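Local coordinates for polyketide synthase (PDB 4GOX), which probably transfers a sulfo group from the donor PAPS during hydrocarbon biosynthesis, as the sulfotransferase domain of a cyanobacterial olefin synthase, at residues 13-18 / 139-144; 56-61 / 107-112; 187-192 / 289-294. One frame throughout, in Å; residues are numbered along the deposited sequence.

Interaction 1 (13-18 / 139-144)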
loop_
_atom_site.group_PDB
_atom_site.type_symbol
_atom_site.label_atom_id
_atom_site.label_comp_id
_atom_site.label_asym_id
_atom_site.label_seq_id
_atom_site.Cartn_x
_atom_site.Cartn_y
_atom_site.Cartn_z
ATOM N N LYS A 13 -15.367 13.913 9.981
ATOM C CA LYS A 13 -16.420 12.891 9.881
ATOM C C LYS A 13 -16.040 11.655 10.710
ATOM O O LYS A 13 -15.101 10.973 10.354
ATOM C CB LYS A 13 -16.673 12.530 8.406
ATOM C CG LYS A 13 -17.929 11.715 8.158
ATOM C CD LYS A 13 -18.932 12.467 7.286
ATOM C CE LYS A 13 -18.784 12.219 5.800
ATOM N NZ LYS A 13 -19.180 10.839 5.415
ATOM N N GLN A 14 -16.751 11.387 11.822
ATOM C CA GLN A 14 -16.456 10.277 12.749
ATOM C C GLN A 14 -16.662 8.899 12.155
ATOM O O GLN A 14 -17.646 8.672 11.442
ATOM C CB GLN A 14 -17.308 10.395 14.027
ATOM C CG GLN A 14 -16.873 11.504 14.970
ATOM C CD GLN A 14 -17.687 11.573 16.245
ATOM O OE1 GLN A 14 -18.686 10.859 16.440
ATOM N NE2 GLN A 14 -17.273 12.453 17.144
ATOM N N TRP A 15 -15.753 7.960 12.488
ATOM C CA TRP A 15 -15.855 6.581 12.051
ATOM C C TRP A 15 -16.843 5.826 12.941
ATOM O O TRP A 15 -16.823 5.986 14.164
ATOM C CB TRP A 15 -14.484 5.873 12.116
ATOM C CG TRP A 15 -13.446 6.374 11.140
ATOM C CD1 TRP A 15 -12.223 6.891 11.442
ATOM C CD2 TRP A 15 -13.558 6.409 9.709
ATOM N NE1 TRP A 15 -11.580 7.286 10.292
ATOM C CE2 TRP A 15 -12.376 6.997 9.212
ATOM C CE3 TRP A 15 -14.563 6.030 8.797
ATOM C CZ2 TRP A 15 -12.144 7.166 7.843
ATOM C CZ3 TRP A 15 -14.330 6.198 7.442
ATOM C CH2 TRP A 15 -13.133 6.759 6.978
ATOM N N GLN A 16 -17.692 4.991 12.335
ATOM C CA GLN A 16 -18.606 4.130 13.079
ATOM C C GLN A 16 -17.742 3.070 13.783
ATOM O O GLN A 16 -16.935 2.379 13.137
ATOM C CB GLN A 16 -19.602 3.448 12.130
ATOM C CG GLN A 16 -20.712 2.652 12.813
ATOM C CD GLN A 16 -21.654 3.534 13.586
ATOM O OE1 GLN A 16 -22.550 4.179 13.022
ATOM N NE2 GLN A 16 -21.465 3.583 14.899
ATOM N N LYS A 17 -17.864 3.001 15.113
ATOM C CA LYS A 17 -17.146 2.023 15.919
ATOM C C LYS A 17 -17.905 0.702 15.805
ATOM O O LYS A 17 -19.097 0.681 16.098
ATOM C CB LYS A 17 -17.033 2.494 17.378
ATOM C CG LYS A 17 -15.891 3.472 17.570
ATOM C CD LYS A 17 -15.794 3.977 19.000
ATOM C CE LYS A 17 -15.503 5.465 19.074
ATOM N NZ LYS A 17 -14.207 5.836 18.438
ATOM N N PRO A 18 -17.292 -0.386 15.278
ATOM C CA PRO A 18 -18.043 -1.650 15.146
ATOM C C PRO A 18 -18.420 -2.224 16.507
ATOM O O PRO A 18 -17.699 -1.976 17.480
ATOM C CB PRO A 18 -17.065 -2.564 14.400
ATOM C CG PRO A 18 -15.724 -2.041 14.747
ATOM C CD PRO A 18 -15.886 -0.552 14.856
ATOM N N LEU A 139 -6.045 6.549 8.095
ATOM C CA LEU A 139 -5.212 5.641 8.884
ATOM C C LEU A 139 -5.880 5.304 10.218
ATOM O O LEU A 139 -5.823 4.145 10.629
ATOM C CB LEU A 139 -3.834 6.285 9.153
ATOM C CG LEU A 139 -2.909 6.547 7.937
ATOM C CD1 LEU A 139 -1.532 7.030 8.408
ATOM C CD2 LEU A 139 -2.743 5.288 7.061
ATOM N N ASP A 140 -6.523 6.321 10.901
ATOM C CA ASP A 140 -7.256 6.124 12.159
ATOM C C ASP A 140 -8.355 5.059 12.003
ATOM O O ASP A 140 -8.697 4.393 12.985
ATOM C CB ASP A 140 -7.900 7.449 12.642
ATOM C CG ASP A 140 -6.901 8.482 13.153
ATOM O OD1 ASP A 140 -5.745 8.105 13.440
ATOM O OD2 ASP A 140 -7.274 9.661 13.257
ATOM N N HIS A 141 -8.927 4.909 10.794
ATOM C CA HIS A 141 -9.998 3.912 10.564
ATOM C C HIS A 141 -9.534 2.478 10.850
ATOM O O HIS A 141 -10.326 1.661 11.326
ATOM C CB HIS A 141 -10.514 3.996 9.132
ATOM C CG HIS A 141 -11.881 3.423 8.915
ATOM N ND1 HIS A 141 -12.347 3.170 7.645
ATOM C CD2 HIS A 141 -12.841 3.084 9.810
ATOM C CE1 HIS A 141 -13.576 2.707 7.799
ATOM N NE2 HIS A 141 -13.919 2.657 9.087
ATOM N N SER A 142 -8.248 2.185 10.598
ATOM C CA SER A 142 -7.697 0.841 10.800
ATOM C C SER A 142 -7.686 0.443 12.273
ATOM O O SER A 142 -8.151 -0.642 12.614
ATOM C CB SER A 142 -6.307 0.724 10.192
ATOM O OG SER A 142 -5.781 -0.564 10.465
ATOM N N GLU A 143 -7.193 1.327 13.143
ATOM C CA GLU A 143 -7.168 1.061 14.573
ATOM C C GLU A 143 -8.577 0.966 15.160
ATOM O O GLU A 143 -8.764 0.258 16.154
ATOM C CB GLU A 143 -6.274 2.065 15.318
ATOM C CG GLU A 143 -4.796 1.815 15.014
ATOM C CD GLU A 143 -4.290 0.454 15.463
ATOM O OE1 GLU A 143 -4.328 0.183 16.685
ATOM O OE2 GLU A 143 -3.880 -0.353 14.597
ATOM N N ILE A 144 -9.573 1.616 14.512
ATOM C CA ILE A 144 -10.977 1.508 14.901
ATOM C C ILE A 144 -11.542 0.125 14.513
ATOM O O ILE A 144 -12.224 -0.505 15.317
ATOM C CB ILE A 144 -11.809 2.718 14.353
ATOM C CG1 ILE A 144 -11.668 3.927 15.317
ATOM C CG2 ILE A 144 -13.301 2.372 14.151
ATOM C CD1 ILE A 144 -11.841 5.295 14.712
HETATM O O HOH W 1 -16.108 2.241 10.531
#

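Interaction 2 (56-61 / 107-112)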
loop_
_atom_site.group_PDB
_atom_site.type_symbol
_atom_site.label_atom_id
_atom_site.label_comp_id
_atom_site.label_asym_id
_atom_site.label_seq_id
_atom_site.Cartn_x
_atom_site.Cartn_y
_atom_site.Cartn_z
ATOM N N LEU A 56 -7.216 -2.453 -3.152
ATOM C CA LEU A 56 -8.613 -2.622 -2.728
ATOM C C LEU A 56 -9.307 -1.275 -2.531
ATOM O O LEU A 56 -10.496 -1.141 -2.841
ATOM C CB LEU A 56 -8.662 -3.451 -1.426
ATOM C CG LEU A 56 -8.090 -4.884 -1.530
ATOM C CD1 LEU A 56 -7.859 -5.474 -0.150
ATOM C CD2 LEU A 56 -9.047 -5.814 -2.326
ATOM N N HIS A 57 -8.563 -0.256 -2.006
ATOM C CA HIS A 57 -9.083 1.094 -1.743
ATOM C C HIS A 57 -10.384 1.071 -0.926
ATOM O O HIS A 57 -11.418 1.551 -1.384
ATOM C CB HIS A 57 -9.191 1.960 -3.035
ATOM C CG HIS A 57 -9.085 3.435 -2.742
ATOM N ND1 HIS A 57 -7.972 3.969 -2.092
ATOM C CD2 HIS A 57 -9.990 4.427 -2.931
ATOM C CE1 HIS A 57 -8.217 5.264 -1.963
ATOM N NE2 HIS A 57 -9.420 5.586 -2.449
ATOM N N LEU A 58 -10.334 0.433 0.256
ATOM C CA LEU A 58 -11.491 0.260 1.159
ATOM C C LEU A 58 -11.452 1.171 2.407
ATOM O O LEU A 58 -12.467 1.751 2.775
ATOM C CB LEU A 58 -11.526 -1.200 1.636
ATOM C CG LEU A 58 -11.894 -2.270 0.580
ATOM C CD1 LEU A 58 -11.589 -3.685 1.109
ATOM C CD2 LEU A 58 -13.370 -2.138 0.190
ATOM N N LEU A 59 -10.287 1.278 3.059
ATOM C CA LEU A 59 -10.104 2.042 4.303
ATOM C C LEU A 59 -10.672 3.475 4.361
ATOM O O LEU A 59 -11.232 3.799 5.409
ATOM C CB LEU A 59 -8.648 1.942 4.775
ATOM C CG LEU A 59 -8.352 2.177 6.265
ATOM C CD1 LEU A 59 -8.994 1.086 7.130
ATOM C CD2 LEU A 59 -6.858 2.147 6.508
ATOM N N PRO A 60 -10.628 4.333 3.287
ATOM C CA PRO A 60 -11.170 5.708 3.408
ATOM C C PRO A 60 -12.673 5.847 3.566
ATOM O O PRO A 60 -13.159 6.963 3.757
ATOM C CB PRO A 60 -10.789 6.348 2.068
ATOM C CG PRO A 60 -9.693 5.520 1.511
ATOM C CD PRO A 60 -9.968 4.148 1.976
ATOM N N PHE A 61 -13.419 4.745 3.439
ATOM C CA PHE A 61 -14.888 4.783 3.398
ATOM C C PHE A 61 -15.538 4.023 4.518
ATOM O O PHE A 61 -14.985 3.055 5.018
ATOM C CB PHE A 61 -15.345 4.192 2.048
ATOM C CG PHE A 61 -14.555 4.761 0.887
ATOM C CD1 PHE A 61 -14.765 6.076 0.457
ATOM C CD2 PHE A 61 -13.563 4.013 0.269
ATOM C CE1 PHE A 61 -14.025 6.607 -0.608
ATOM C CE2 PHE A 61 -12.800 4.557 -0.772
ATOM C CZ PHE A 61 -13.042 5.852 -1.206
ATOM N N THR A 107 -23.116 -1.884 2.222
ATOM C CA THR A 107 -22.341 -2.812 3.028
ATOM C C THR A 107 -21.157 -2.138 3.742
ATOM O O THR A 107 -20.321 -1.540 3.078
ATOM C CB THR A 107 -21.981 -4.065 2.212
ATOM O OG1 THR A 107 -23.195 -4.632 1.702
ATOM C CG2 THR A 107 -21.238 -5.096 3.040
ATOM N N PRO A 108 -21.110 -2.215 5.097
ATOM C CA PRO A 108 -19.993 -1.607 5.838
ATOM C C PRO A 108 -18.644 -2.161 5.394
ATOM O O PRO A 108 -18.511 -3.368 5.125
ATOM C CB PRO A 108 -20.290 -1.989 7.290
ATOM C CG PRO A 108 -21.768 -2.225 7.335
ATOM C CD PRO A 108 -22.094 -2.835 6.016
ATOM N N ILE A 109 -17.640 -1.273 5.297
ATOM C CA ILE A 109 -16.279 -1.644 4.897
ATOM C C ILE A 109 -15.693 -2.700 5.857
ATOM O O ILE A 109 -14.953 -3.592 5.414
ATOM C CB ILE A 109 -15.430 -0.355 4.715
ATOM C CG1 ILE A 109 -15.861 0.479 3.475
ATOM C CG2 ILE A 109 -13.923 -0.519 4.916
ATOM C CD1 ILE A 109 -15.733 -0.065 2.139
ATOM N N ALA A 110 -16.086 -2.633 7.146
ATOM C CA ALA A 110 -15.694 -3.599 8.179
ATOM C C ALA A 110 -16.044 -5.027 7.712
ATOM O O ALA A 110 -15.270 -5.960 7.939
ATOM C CB ALA A 110 -16.440 -3.295 9.473
ATOM N N ASP A 111 -17.214 -5.167 7.051
ATOM C CA ASP A 111 -17.746 -6.424 6.524
ATOM C C ASP A 111 -16.984 -6.908 5.305
ATOM O O ASP A 111 -16.786 -8.112 5.189
ATOM C CB ASP A 111 -19.254 -6.297 6.228
ATOM C CG ASP A 111 -20.131 -6.155 7.457
ATOM O OD1 ASP A 111 -19.586 -6.141 8.584
ATOM O OD2 ASP A 111 -21.360 -6.083 7.295
ATOM N N ILE A 112 -16.536 -5.978 4.414
ATOM C CA ILE A 112 -15.747 -6.300 3.221
ATOM C C ILE A 112 -14.383 -6.890 3.627
ATOM O O ILE A 112 -13.961 -7.889 3.053
ATOM C CB ILE A 112 -15.637 -5.106 2.228
ATOM C CG1 ILE A 112 -17.012 -4.485 1.921
ATOM C CG2 ILE A 112 -14.912 -5.485 0.946
ATOM C CD1 ILE A 112 -18.089 -5.447 1.224
#

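Interaction 3 (187-192 / 289-294)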
loop_
_atom_site.group_PDB
_atom_site.type_symbol
_atom_site.label_atom_id
_atom_site.label_comp_id
_atom_site.label_asym_id
_atom_site.label_seq_id
_atom_site.Cartn_x
_atom_site.Cartn_y
_atom_site.Cartn_z
ATOM N N SER A 187 5.148 17.821 -0.769
ATOM C CA SER A 187 4.086 17.858 0.234
ATOM C C SER A 187 3.469 16.495 0.476
ATOM O O SER A 187 3.320 16.108 1.636
ATOM C CB SER A 187 3.011 18.857 -0.147
ATOM O OG SER A 187 3.519 20.134 0.190
ATOM N N ILE A 188 3.133 15.772 -0.608
ATOM C CA ILE A 188 2.562 14.435 -0.538
ATOM C C ILE A 188 3.534 13.446 0.115
ATOM O O ILE A 188 3.119 12.714 1.005
ATOM C CB ILE A 188 2.024 13.941 -1.914
ATOM C CG1 ILE A 188 0.795 14.791 -2.347
ATOM C CG2 ILE A 188 1.608 12.463 -1.828
ATOM C CD1 ILE A 188 0.306 14.473 -3.771
ATOM N N TRP A 189 4.831 13.483 -0.253
ATOM C CA TRP A 189 5.821 12.605 0.376
ATOM C C TRP A 189 5.911 12.900 1.880
ATOM O O TRP A 189 5.935 11.986 2.717
ATOM C CB TRP A 189 7.211 12.830 -0.263
ATOM C CG TRP A 189 8.260 11.922 0.305
ATOM C CD1 TRP A 189 8.558 10.655 -0.098
ATOM C CD2 TRP A 189 9.117 12.206 1.410
ATOM N NE1 TRP A 189 9.583 10.144 0.668
ATOM C CE2 TRP A 189 9.958 11.080 1.590
ATOM C CE3 TRP A 189 9.319 13.344 2.224
ATOM C CZ2 TRP A 189 10.905 11.013 2.616
ATOM C CZ3 TRP A 189 10.257 13.274 3.240
ATOM C CH2 TRP A 189 11.046 12.128 3.417
ATOM N N ARG A 190 5.976 14.187 2.216
ATOM C CA ARG A 190 6.124 14.623 3.590
ATOM C C ARG A 190 4.871 14.272 4.404
ATOM O O ARG A 190 4.988 13.659 5.462
ATOM C CB ARG A 190 6.431 16.126 3.628
ATOM C CG ARG A 190 6.716 16.686 5.021
ATOM C CD ARG A 190 6.944 18.178 4.990
ATOM N NE ARG A 190 5.753 18.900 4.548
ATOM C CZ ARG A 190 5.691 19.634 3.446
ATOM N NH1 ARG A 190 6.768 19.791 2.684
ATOM N NH2 ARG A 190 4.561 20.228 3.102
ATOM N N THR A 191 3.685 14.662 3.914
ATOM C CA THR A 191 2.405 14.408 4.586
ATOM C C THR A 191 2.224 12.916 4.889
ATOM O O THR A 191 1.978 12.558 6.042
ATOM C CB THR A 191 1.249 14.975 3.749
ATOM O OG1 THR A 191 1.503 16.372 3.547
ATOM C CG2 THR A 191 -0.123 14.733 4.388
ATOM N N SER A 192 2.374 12.066 3.858
ATOM C CA SER A 192 2.215 10.612 3.989
ATOM C C SER A 192 3.188 10.033 4.989
ATOM O O SER A 192 2.776 9.303 5.886
ATOM C CB SER A 192 2.423 9.905 2.646
ATOM O OG SER A 192 1.401 10.339 1.779
ATOM N N LEU A 289 12.207 22.824 5.216
ATOM C CA LEU A 289 12.888 22.453 6.451
ATOM C C LEU A 289 12.334 21.187 7.126
ATOM O O LEU A 289 13.130 20.310 7.440
ATOM C CB LEU A 289 13.051 23.658 7.396
ATOM C CG LEU A 289 14.451 24.329 7.389
ATOM C CD1 LEU A 289 15.022 24.549 5.959
ATOM C CD2 LEU A 289 14.437 25.650 8.120
ATOM N N ASP A 290 10.997 21.017 7.229
ATOM C CA ASP A 290 10.458 19.780 7.802
ATOM C C ASP A 290 10.583 18.583 6.879
ATOM O O ASP A 290 10.583 17.451 7.363
ATOM C CB ASP A 290 9.021 19.906 8.325
ATOM C CG ASP A 290 7.974 20.507 7.409
ATOM O OD1 ASP A 290 8.358 21.162 6.399
ATOM O OD2 ASP A 290 6.794 20.451 7.771
ATOM N N THR A 291 10.688 18.811 5.551
ATOM C CA THR A 291 10.899 17.678 4.628
ATOM C C THR A 291 12.299 17.120 4.891
ATOM O O THR A 291 12.470 15.911 4.924
ATOM C CB THR A 291 10.754 18.072 3.155
ATOM O OG1 THR A 291 9.524 18.755 2.966
ATOM C CG2 THR A 291 10.804 16.859 2.223
ATOM N N ILE A 292 13.266 18.004 5.157
ATOM C CA ILE A 292 14.650 17.628 5.451
ATOM C C ILE A 292 14.704 16.854 6.773
ATOM O O ILE A 292 15.264 15.758 6.789
ATOM C CB ILE A 292 15.593 18.855 5.415
ATOM C CG1 ILE A 292 15.672 19.450 3.994
ATOM C CG2 ILE A 292 16.995 18.510 5.942
ATOM C CD1 ILE A 292 16.162 20.926 3.952
ATOM N N GLN A 293 14.090 17.400 7.856
ATOM C CA GLN A 293 14.052 16.739 9.167
ATOM C C GLN A 293 13.451 15.307 9.043
ATOM O O GLN A 293 14.040 14.342 9.533
ATOM C CB GLN A 293 13.319 17.603 10.226
ATOM C CG GLN A 293 13.974 18.995 10.444
ATOM C CD GLN A 293 13.471 19.910 11.575
ATOM O OE1 GLN A 293 14.081 20.954 11.856
ATOM N NE2 GLN A 293 12.386 19.572 12.255
ATOM N N LEU A 294 12.347 15.168 8.313
ATOM C CA LEU A 294 11.698 13.878 8.122
ATOM C C LEU A 294 12.595 12.877 7.358
ATOM O O LEU A 294 12.723 11.726 7.784
ATOM C CB LEU A 294 10.340 14.050 7.456
ATOM C CG LEU A 294 9.482 12.797 7.245
ATOM C CD1 LEU A 294 9.154 12.070 8.588
ATOM C CD2 LEU A 294 8.211 13.160 6.510
#

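Interaction 1 (13-18 / 139-144)
Trp15 and His141 face each other with CA atoms 6.6 Å apart, where the extended N-terminal chain 13-18 runs past helix 136-145. This helix flanks the parallel sheet of the P-loop-type sulfotransferase fold; Leu139 and Ser142 face strand 26-30, while Trp15 packs on the outer side of the helix.

The main contact is a face-to-face aromatic stack. The imidazole of His141 lies over the six-membered ring of Trp15, with centroids 3.6 Å apart and planes only 7° from parallel. His141 CG is anti to its backbone N (chi1 -159°), which puts CG over the indole. A CH-pi contact extends the overlap: His141 CB sits 3.7 Å from the centroid of the five-membered ring of Trp15, 20° off the ring normal. The pyrrole nitrogen of Trp15 is held by His137 O, which fixes the turn of the indole, and the His137 ring also stacks on Trp15.

Both imidazole nitrogens have partners. His141 ND1 is hydrogen-bonded to Leu59 O. His141 NE2 meets a water in the plane of its ring, at 2.7 Å. The same water lies 2.7 Å from Gln16 O and probably donates to it, which would tie the extended chain to the stacked ring.

Ile144, one helical turn on, packs beside the stack. Its two branches divide the work. Ile144 CG2 lies 4.0 Å from Pro18 CD. The other branch reaches the indole edge, near the ring plane, where Ile144 CD1 comes to 3.7 Å from Trp15 CD1.

Interaction 2 (56-61 / 107-112)
Ile109 and Leu58 form the centre of this buried contact. Ile109 CD1 lies 3.7 Å from Leu58 CD2. Its other branch turns to the backbone, with Ile109 CG2 3.4 Å from Leu58 O. Ile109 CG1 comes within 3.1 Å of Phe61 O, a tight approach, and meets Phe61 CB at 4.0 Å. Ile109 CG1 is anti to the carbonyl carbon and CG2 anti to the backbone N (chi1 -70°), which spreads both branches against the loop. An alanine here would probably open a gap beside Leu58 CD2 and leave the Leu58 side chain more free to turn. Ile112, one turn further along the helix, adds its CG2, which touches Leu58 CD2 at 3.8 Å; the two side chains cross at about a right angle.

The next shell sets the loop. A type I beta turn runs from Leu58 to Phe61, closed by Phe61 N to Leu58 O at 3.2 Å. Leu58 N is hydrogen-bonded to Tyr132 OH. The Phe61 ring has Pro60 CB over one face. On the far segment, Pro108 occupies the N-cap position, and Ile109 has a backbone hydrogen bond with Glu62. Tyr113 and Leu116 of the same helix also touch Leu58.

The contact is thus a beta turn packed on the first turn of a helix. It joins the loop after strand 50-51 to helix 109-119, which leads into strand 124-129 of the parallel sheet in this sulfotransferase fold.

Interaction 3 (187-192 / 289-294)
Arg190, Trp189 and Leu294 carry most of this contact between two helices. The axes of the two segments approach to 10.0 Å, with their N-to-C directions 52° apart, and Arg190 lies nearest Thr291 in the backbone.

Arg190 points at helix 289-297. Its chain is bent at chi3 (63°), placing NE on the side of Asp290. The guanidinium then meets Thr291 with one edge. Arg190 NH1 donates to Thr291 OG1 over 3.0 Å, with an N-H...O angle of 163°, and the oxygen lies in the guanidinium plane. Thr291 OG1 is also hydrogen-bonded to Glu186 OE1, so the hydroxyl links the arginine to a carboxylate of its own helix. Asp290 makes a long salt bridge: its OD2 is 3.7 Å from Arg190 NE but well out of the guanidinium plane, so this is an attraction of charges with no N-H directed at the oxygen. The two flat groups are close to parallel. The carboxylate also rests on the aliphatic part, where Asp290 CG is 3.5 Å from Arg190 CD.

Trp189 fills the other side of the contact. Its six-membered ring meets the far helix obliquely through CZ3, which is 3.8 Å from Thr291 CG2 and 3.9 Å from Leu294 CD2. Its NE1 is hydrogen-bonded to Arg156 O, which holds the indole in this orientation. Leu294 CD2 also sits 3.4 Å from Arg190 O, against the backbone of helix 181-202. Asn193, Arg194 and Leu197 of that helix touch Leu294 as well.

The Trp189 side chain is about 10 Å from the bound adenosine-3'-5'-diphosphate. The arrangement is helix-on-helix packing, with a polar end and an apolar end, that fastens the C-terminal helix to helix 181-202 of the sulfotransferase fold.

Overall arrangement
From the N terminus, residues 13-18 come first and meet helix 136-145, so interaction 1 closes a long loop that includes strands 26-30, 50-51 and 124-129. Interaction 2 falls within that loop and closes a shorter, mainly helical one between 56-61 and 107-112. The two contacts touch through His141, which reaches back to Leu59, and through Trp15, which packs on Pro60. Together they join the N-terminal chain, the 56-61 loop and two helices. Interaction 3 follows in series, linking helix 181-202 to the C-terminal helix 289-297. Its centre is about 25 Å from that of interaction 1 and 28 Å from that of interaction 2, and it touches neither.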